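Local coordinates for protein EcmrR transcriptional regulator (Escherichia coli, PDB 6WL5) that probably activates transcription as a multidrug-sensing MerR-family regulator, its GyrI-like domain binding the cationic detergent cetyl-trimethyl-ammonium, at residues N123-D137 with E147-V159. Residues are numbered along the deposited sequence; the frame is centred on the assembly and turned at random.
With 16A (cetyl-trimethyl-ammonium), chain E; EDO (1,2-ethanediol), chain K.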
loop_
_atom_site.group_PDB
_atom_site.type_symbol
_atom_site.label_atom_id
_atom_site.label_comp_id
_atom_site.label_asym_id
_atom_site.label_seq_id
_atom_site.Cartn_x
_atom_site.Cartn_y
_atom_site.Cartn_z
ATOM N N ASN A 123 -16.464 -7.346 -14.266
ATOM C CA ASN A 123 -15.594 -7.842 -15.316
ATOM C C ASN A 123 -15.177 -9.288 -15.120
ATOM O O ASN A 123 -14.330 -9.776 -15.866
ATOM C CB ASN A 123 -14.390 -6.916 -15.441
ATOM C CG ASN A 123 -14.761 -5.607 -16.052
ATOM O OD1 ASN A 123 -14.839 -5.480 -17.273
ATOM N ND2 ASN A 123 -15.013 -4.615 -15.214
ATOM N N GLY A 124 -15.773 -9.994 -14.172
ATOM C CA GLY A 124 -15.541 -11.424 -14.074
ATOM C C GLY A 124 -14.211 -11.769 -13.447
ATOM O O GLY A 124 -13.531 -12.721 -13.903
ATOM N N TYR A 125 -13.808 -11.014 -12.429
ATOM C CA TYR A 125 -12.611 -11.315 -11.661
ATOM C C TYR A 125 -12.979 -11.677 -10.229
ATOM O O TYR A 125 -14.121 -11.542 -9.797
ATOM C CB TYR A 125 -11.616 -10.151 -11.698
ATOM C CG TYR A 125 -10.848 -10.076 -13.008
ATOM C CD1 TYR A 125 -11.440 -9.558 -14.163
ATOM C CD2 TYR A 125 -9.549 -10.562 -13.104
ATOM C CE1 TYR A 125 -10.734 -9.476 -15.352
ATOM C CE2 TYR A 125 -8.834 -10.491 -14.296
ATOM C CZ TYR A 125 -9.427 -9.947 -15.413
ATOM O OH TYR A 125 -8.715 -9.884 -16.602
ATOM N N LEU A 126 -11.965 -12.145 -9.501
ATOM C CA LEU A 126 -12.052 -12.482 -8.088
ATOM C C LEU A 126 -10.883 -11.826 -7.367
ATOM O O LEU A 126 -9.742 -11.933 -7.832
ATOM C CB LEU A 126 -11.971 -14.009 -7.937
ATOM C CG LEU A 126 -11.882 -14.579 -6.514
ATOM C CD1 LEU A 126 -13.118 -14.294 -5.681
ATOM C CD2 LEU A 126 -11.635 -16.083 -6.558
ATOM N N LEU A 127 -11.164 -11.144 -6.237
ATOM C CA LEU A 127 -10.100 -10.621 -5.368
ATOM C C LEU A 127 -9.446 -11.781 -4.616
ATOM O O LEU A 127 -10.128 -12.532 -3.906
ATOM C CB LEU A 127 -10.678 -9.610 -4.369
ATOM C CG LEU A 127 -9.739 -8.962 -3.347
ATOM C CD1 LEU A 127 -8.717 -8.032 -3.977
ATOM C CD2 LEU A 127 -10.581 -8.182 -2.343
ATOM N N THR A 128 -8.131 -11.959 -4.784
ATOM C CA THR A 128 -7.456 -13.139 -4.270
ATOM C C THR A 128 -6.332 -12.884 -3.265
ATOM O O THR A 128 -5.699 -13.862 -2.822
ATOM C CB THR A 128 -6.882 -13.944 -5.453
ATOM O OG1 THR A 128 -6.033 -13.103 -6.234
ATOM C CG2 THR A 128 -7.998 -14.491 -6.380
ATOM N N ASN A 129 -6.038 -11.624 -2.914
ATOM C CA ASN A 129 -5.088 -11.333 -1.844
ATOM C C ASN A 129 -5.360 -9.922 -1.347
ATOM O O ASN A 129 -6.295 -9.255 -1.801
ATOM C CB ASN A 129 -3.630 -11.529 -2.293
ATOM C CG ASN A 129 -2.730 -12.053 -1.159
ATOM O OD1 ASN A 129 -2.887 -11.663 0.013
ATOM N ND2 ASN A 129 -1.808 -12.979 -1.503
ATOM N N SER A 130 -4.561 -9.485 -0.371
ATOM C CA SER A 130 -4.820 -8.217 0.310
ATOM C C SER A 130 -4.645 -7.021 -0.623
ATOM O O SER A 130 -3.609 -6.906 -1.285
ATOM C CB SER A 130 -3.820 -8.111 1.448
ATOM O OG SER A 130 -3.994 -9.191 2.327
ATOM N N PRO A 131 -5.617 -6.103 -0.679
ATOM C CA PRO A 131 -5.404 -4.838 -1.391
ATOM C C PRO A 131 -4.154 -4.107 -0.926
ATOM O O PRO A 131 -3.794 -4.141 0.249
ATOM C CB PRO A 131 -6.680 -4.046 -1.065
ATOM C CG PRO A 131 -7.742 -5.156 -0.880
ATOM C CD PRO A 131 -6.990 -6.203 -0.123
ATOM N N ARG A 132 -3.490 -3.453 -1.875
ATOM C CA ARG A 132 -2.340 -2.596 -1.599
ATOM C C ARG A 132 -2.669 -1.146 -1.918
ATOM O O ARG A 132 -3.361 -0.852 -2.901
ATOM C CB ARG A 132 -1.146 -3.023 -2.461
ATOM C CG ARG A 132 -0.895 -4.518 -2.558
ATOM C CD ARG A 132 0.417 -4.862 -3.216
ATOM N NE ARG A 132 0.629 -6.302 -3.166
ATOM C CZ ARG A 132 1.664 -6.912 -3.721
ATOM N NH1 ARG A 132 2.572 -6.188 -4.372
ATOM N NH2 ARG A 132 1.770 -8.238 -3.672
ATOM N N GLU A 133 -2.157 -0.245 -1.074
ATOM C CA GLU A 133 -2.397 1.188 -1.196
ATOM C C GLU A 133 -1.027 1.830 -1.318
ATOM O O GLU A 133 -0.295 1.926 -0.336
ATOM C CB GLU A 133 -3.140 1.669 0.056
ATOM C CG GLU A 133 -3.522 3.127 0.113
ATOM C CD GLU A 133 -4.428 3.339 1.328
ATOM O OE1 GLU A 133 -5.644 3.200 1.149
ATOM O OE2 GLU A 133 -3.895 3.578 2.449
ATOM N N SER A 134 -0.653 2.218 -2.533
ATOM C CA SER A 134 0.707 2.605 -2.878
ATOM C C SER A 134 0.808 4.130 -2.918
ATOM O O SER A 134 0.189 4.776 -3.781
ATOM C CB SER A 134 1.041 2.016 -4.248
ATOM O OG SER A 134 2.345 2.380 -4.647
ATOM N N TYR A 135 1.661 4.686 -2.048
ATOM C CA TYR A 135 1.772 6.127 -1.850
ATOM C C TYR A 135 2.822 6.663 -2.813
ATOM O O TYR A 135 3.982 6.237 -2.770
ATOM C CB TYR A 135 2.187 6.432 -0.401
ATOM C CG TYR A 135 1.225 5.736 0.551
ATOM C CD1 TYR A 135 -0.078 6.151 0.660
ATOM C CD2 TYR A 135 1.631 4.639 1.294
ATOM C CE1 TYR A 135 -0.983 5.482 1.489
ATOM C CE2 TYR A 135 0.762 3.985 2.125
ATOM C CZ TYR A 135 -0.547 4.386 2.210
ATOM O OH TYR A 135 -1.387 3.678 3.047
ATOM N N ILE A 136 2.416 7.595 -3.672
ATOM C CA ILE A 136 3.293 8.139 -4.712
ATOM C C ILE A 136 3.634 9.595 -4.427
ATOM O O ILE A 136 4.781 9.923 -4.079
ATOM C CB ILE A 136 2.657 7.923 -6.109
ATOM C CG1 ILE A 136 2.401 6.442 -6.370
ATOM C CG2 ILE A 136 3.529 8.521 -7.205
ATOM C CD1 ILE A 136 1.476 6.197 -7.525
ATOM N N ASP A 137 2.637 10.458 -4.562
ATOM C CA ASP A 137 2.734 11.875 -4.234
ATOM C C ASP A 137 1.824 12.199 -3.050
ATOM O O ASP A 137 0.738 11.632 -2.908
ATOM C CB ASP A 137 2.330 12.711 -5.447
ATOM C CG ASP A 137 3.284 12.558 -6.629
ATOM O OD1 ASP A 137 4.500 12.316 -6.445
ATOM O OD2 ASP A 137 2.758 12.665 -7.750
ATOM N N GLU A 147 -3.137 17.353 -5.758
ATOM C CA GLU A 147 -2.158 16.672 -6.582
ATOM C C GLU A 147 -1.537 15.446 -5.925
ATOM O O GLU A 147 -0.680 14.799 -6.528
ATOM C CB GLU A 147 -1.073 17.640 -7.020
ATOM C CG GLU A 147 -1.624 18.767 -7.946
ATOM C CD GLU A 147 -2.372 18.249 -9.220
ATOM O OE1 GLU A 147 -2.040 17.172 -9.801
ATOM O OE2 GLU A 147 -3.315 18.938 -9.667
ATOM N N TRP A 148 -1.992 15.064 -4.742
ATOM C CA TRP A 148 -1.563 13.781 -4.199
ATOM C C TRP A 148 -2.017 12.625 -5.098
ATOM O O TRP A 148 -3.027 12.709 -5.814
ATOM C CB TRP A 148 -2.131 13.606 -2.810
ATOM C CG TRP A 148 -1.612 14.605 -1.834
ATOM C CD1 TRP A 148 -0.704 15.639 -2.046
ATOM C CD2 TRP A 148 -1.976 14.665 -0.459
ATOM N NE1 TRP A 148 -0.473 16.297 -0.858
ATOM C CE2 TRP A 148 -1.256 15.733 0.122
ATOM C CE3 TRP A 148 -2.855 13.907 0.348
ATOM C CZ2 TRP A 148 -1.394 16.067 1.478
ATOM C CZ3 TRP A 148 -3.004 14.241 1.684
ATOM C CH2 TRP A 148 -2.257 15.299 2.244
ATOM N N MET A 149 -1.238 11.549 -5.093
ATOM C CA MET A 149 -1.471 10.419 -5.984
ATOM C C MET A 149 -1.161 9.146 -5.224
ATOM O O MET A 149 -0.032 8.951 -4.743
ATOM C CB MET A 149 -0.589 10.542 -7.233
ATOM C CG MET A 149 -0.534 9.297 -8.050
ATOM S SD MET A 149 0.408 9.475 -9.565
ATOM C CE MET A 149 -0.651 10.657 -10.356
ATOM N N THR A 150 -2.158 8.262 -5.161
ATOM C CA THR A 150 -2.113 7.002 -4.432
ATOM C C THR A 150 -2.723 5.962 -5.344
ATOM O O THR A 150 -3.848 6.142 -5.832
ATOM C CB THR A 150 -2.943 7.125 -3.148
ATOM O OG1 THR A 150 -2.561 8.303 -2.410
ATOM C CG2 THR A 150 -2.783 5.948 -2.221
ATOM N N GLU A 151 -1.999 4.879 -5.577
ATOM C CA GLU A 151 -2.509 3.825 -6.429
ATOM C C GLU A 151 -3.080 2.702 -5.584
ATOM O O GLU A 151 -2.401 2.182 -4.689
ATOM C CB GLU A 151 -1.454 3.286 -7.399
ATOM C CG GLU A 151 -2.039 2.232 -8.331
ATOM C CD GLU A 151 -1.158 1.890 -9.504
ATOM O OE1 GLU A 151 -1.124 2.661 -10.497
ATOM O OE2 GLU A 151 -0.498 0.835 -9.434
ATOM N N ILE A 152 -4.327 2.346 -5.862
ATOM C CA ILE A 152 -5.002 1.235 -5.168
ATOM C C ILE A 152 -4.918 0.005 -6.062
ATOM O O ILE A 152 -5.268 0.077 -7.241
ATOM C CB ILE A 152 -6.461 1.563 -4.794
ATOM C CG1 ILE A 152 -6.587 2.898 -4.040
ATOM C CG2 ILE A 152 -7.021 0.411 -3.948
ATOM C CD1 ILE A 152 -5.630 3.070 -2.869
ATOM N N GLN A 153 -4.419 -1.099 -5.511
ATOM C CA GLN A 153 -4.103 -2.314 -6.279
ATOM C C GLN A 153 -4.835 -3.505 -5.673
ATOM O O GLN A 153 -4.540 -3.914 -4.556
ATOM C CB GLN A 153 -2.587 -2.564 -6.282
ATOM C CG GLN A 153 -1.752 -1.289 -6.563
ATOM C CD GLN A 153 -0.259 -1.520 -6.457
ATOM O OE1 GLN A 153 0.223 -2.206 -5.545
ATOM N NE2 GLN A 153 0.496 -0.869 -7.342
ATOM N N PHE A 154 -5.762 -4.092 -6.434
ATOM C CA PHE A 154 -6.482 -5.293 -6.013
ATOM C C PHE A 154 -5.869 -6.528 -6.665
ATOM O O PHE A 154 -5.945 -6.668 -7.907
ATOM C CB PHE A 154 -7.954 -5.185 -6.431
ATOM C CG PHE A 154 -8.850 -4.464 -5.446
ATOM C CD1 PHE A 154 -8.374 -3.488 -4.578
ATOM C CD2 PHE A 154 -10.185 -4.773 -5.391
ATOM C CE1 PHE A 154 -9.220 -2.837 -3.701
ATOM C CE2 PHE A 154 -11.028 -4.142 -4.496
ATOM C CZ PHE A 154 -10.541 -3.171 -3.648
ATOM N N PRO A 155 -5.263 -7.436 -5.901
ATOM C CA PRO A 155 -4.786 -8.705 -6.486
ATOM C C PRO A 155 -5.968 -9.520 -6.978
ATOM O O PRO A 155 -6.906 -9.774 -6.227
ATOM C CB PRO A 155 -4.068 -9.390 -5.312
ATOM C CG PRO A 155 -3.817 -8.277 -4.295
ATOM C CD PRO A 155 -5.019 -7.375 -4.452
ATOM N N VAL A 156 -5.936 -9.916 -8.249
ATOM C CA VAL A 156 -7.073 -10.614 -8.838
ATOM C C VAL A 156 -6.677 -11.792 -9.717
ATOM O O VAL A 156 -5.536 -11.925 -10.162
ATOM C CB VAL A 156 -7.976 -9.658 -9.667
ATOM C CG1 VAL A 156 -8.615 -8.599 -8.796
ATOM C CG2 VAL A 156 -7.187 -8.986 -10.770
ATOM N N GLU A 157 -7.678 -12.645 -9.963
ATOM C CA GLU A 157 -7.631 -13.732 -10.928
ATOM C C GLU A 157 -8.942 -13.744 -11.701
ATOM O O GLU A 157 -10.007 -13.465 -11.144
ATOM C CB GLU A 157 -7.359 -15.043 -10.174
ATOM C CG GLU A 157 -5.999 -14.980 -9.469
ATOM C CD GLU A 157 -5.614 -16.212 -8.697
ATOM O OE1 GLU A 157 -6.474 -17.079 -8.471
ATOM O OE2 GLU A 157 -4.425 -16.295 -8.311
ATOM N N LYS A 158 -8.854 -14.034 -12.998
ATOM C CA LYS A 158 -10.037 -14.094 -13.831
ATOM C C LYS A 158 -10.859 -15.316 -13.467
ATOM O O LYS A 158 -10.322 -16.407 -13.246
ATOM C CB LYS A 158 -9.571 -14.190 -15.291
ATOM C CG LYS A 158 -10.661 -14.212 -16.336
ATOM C CD LYS A 158 -11.382 -12.861 -16.464
ATOM C CE LYS A 158 -12.648 -13.022 -17.325
ATOM N NZ LYS A 158 -13.235 -11.676 -17.674
ATOM N N VAL A 159 -12.167 -15.140 -13.403
ATOM C CA VAL A 159 -13.010 -16.258 -13.075
ATOM C C VAL A 159 -13.253 -17.061 -14.332
ATOM O O VAL A 159 -13.224 -18.262 -14.239
ATOM C CB VAL A 159 -14.298 -15.863 -12.416
ATOM C CG1 VAL A 159 -15.209 -17.107 -12.290
ATOM C CG2 VAL A 159 -13.995 -15.296 -11.062
ATOM O OXT VAL A 159 -13.469 -16.537 -15.429
HETATM C C1 16A E . -17.050 -10.409 -2.783
HETATM C C2 16A E . -16.100 -9.672 -1.852
HETATM C C3 16A E . -16.726 -8.394 -1.299
HETATM C C4 16A E . -15.707 -7.339 -0.856
HETATM C C5 16A E . -14.328 -7.871 -0.458
HETATM C C6 16A E . -13.529 -6.781 0.249
HETATM C C7 16A E . -12.342 -7.270 1.059
HETATM C C8 16A E . -11.813 -6.100 1.881
HETATM C C9 16A E . -10.335 -5.923 1.667
HETATM C C10 16A E . -9.579 -5.482 2.921
HETATM C C11 16A E . -10.072 -4.205 3.589
HETATM C C12 16A E . -9.831 -2.944 2.768
HETATM C C13 16A E . -9.877 -1.739 3.709
HETATM C C14 16A E . -9.322 -0.513 3.011
HETATM C C15 16A E . -9.554 0.742 3.836
HETATM C C16 16A E . -8.781 1.860 3.197
HETATM N N1 16A E . -9.085 3.174 3.786
HETATM C C17 16A E . -8.962 3.201 5.255
HETATM C C18 16A E . -8.092 4.060 3.158
HETATM C C19 16A E . -10.391 3.652 3.324
HETATM C C1 EDO K . -5.121 -13.792 -14.294
HETATM O O1 EDO K . -6.335 -14.514 -14.033
HETATM C C2 EDO K . -4.720 -12.934 -13.098
HETATM O O2 EDO K . -4.238 -13.721 -11.999
HETATM O O HOH W 1 -0.151 9.329 -1.423
HETATM O O HOH W 2 0.900 14.395 -8.612
#
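Lys158 lays its CD over one face of the Tyr125 ring, 3.8 Å from the centroid and 21° off the normal, a CH-pi contact. A bend at chi2 (70°) folds the lysine chain across the ring at about a right angle and brings NZ into a 2.8 Å hydrogen bond with Asn123 O, beside the Schellman turn at Gly124. An alanine in place of Tyr125 would probably leave the lysine methylenes without their platform and Val156 CG2 without its aromatic neighbour. This pair opens the first of two antiparallel ladders, whose register shifts by two between Leu127 and Arg132. In the hairpin of strands 132-137 and 149-158, Ser134 N meets Glu151 O at 2.8 Å, straight at 171°. It ends in a classic beta bulge, where Met149 O accepts from both Ile136 N (3.0 Å) and Asp137 N (3.1 Å). Glu133 CG packs against Ile152 CD1, and its extended chain carries OE1 to 3.3 Å from C18 of the ligand's trimethylammonium head. Tyr135 OH donates to the anti lone pair of Glu133 OE2 (2.6 Å); the hydroxyls of Tyr113 and Tyr59 also hydrogen-bond OE1 and OE2. Residues 127-133 thus present a hydroxyl-held carboxylate to the cation and, through Leu127 and Pro131, an apolar wall to its tail.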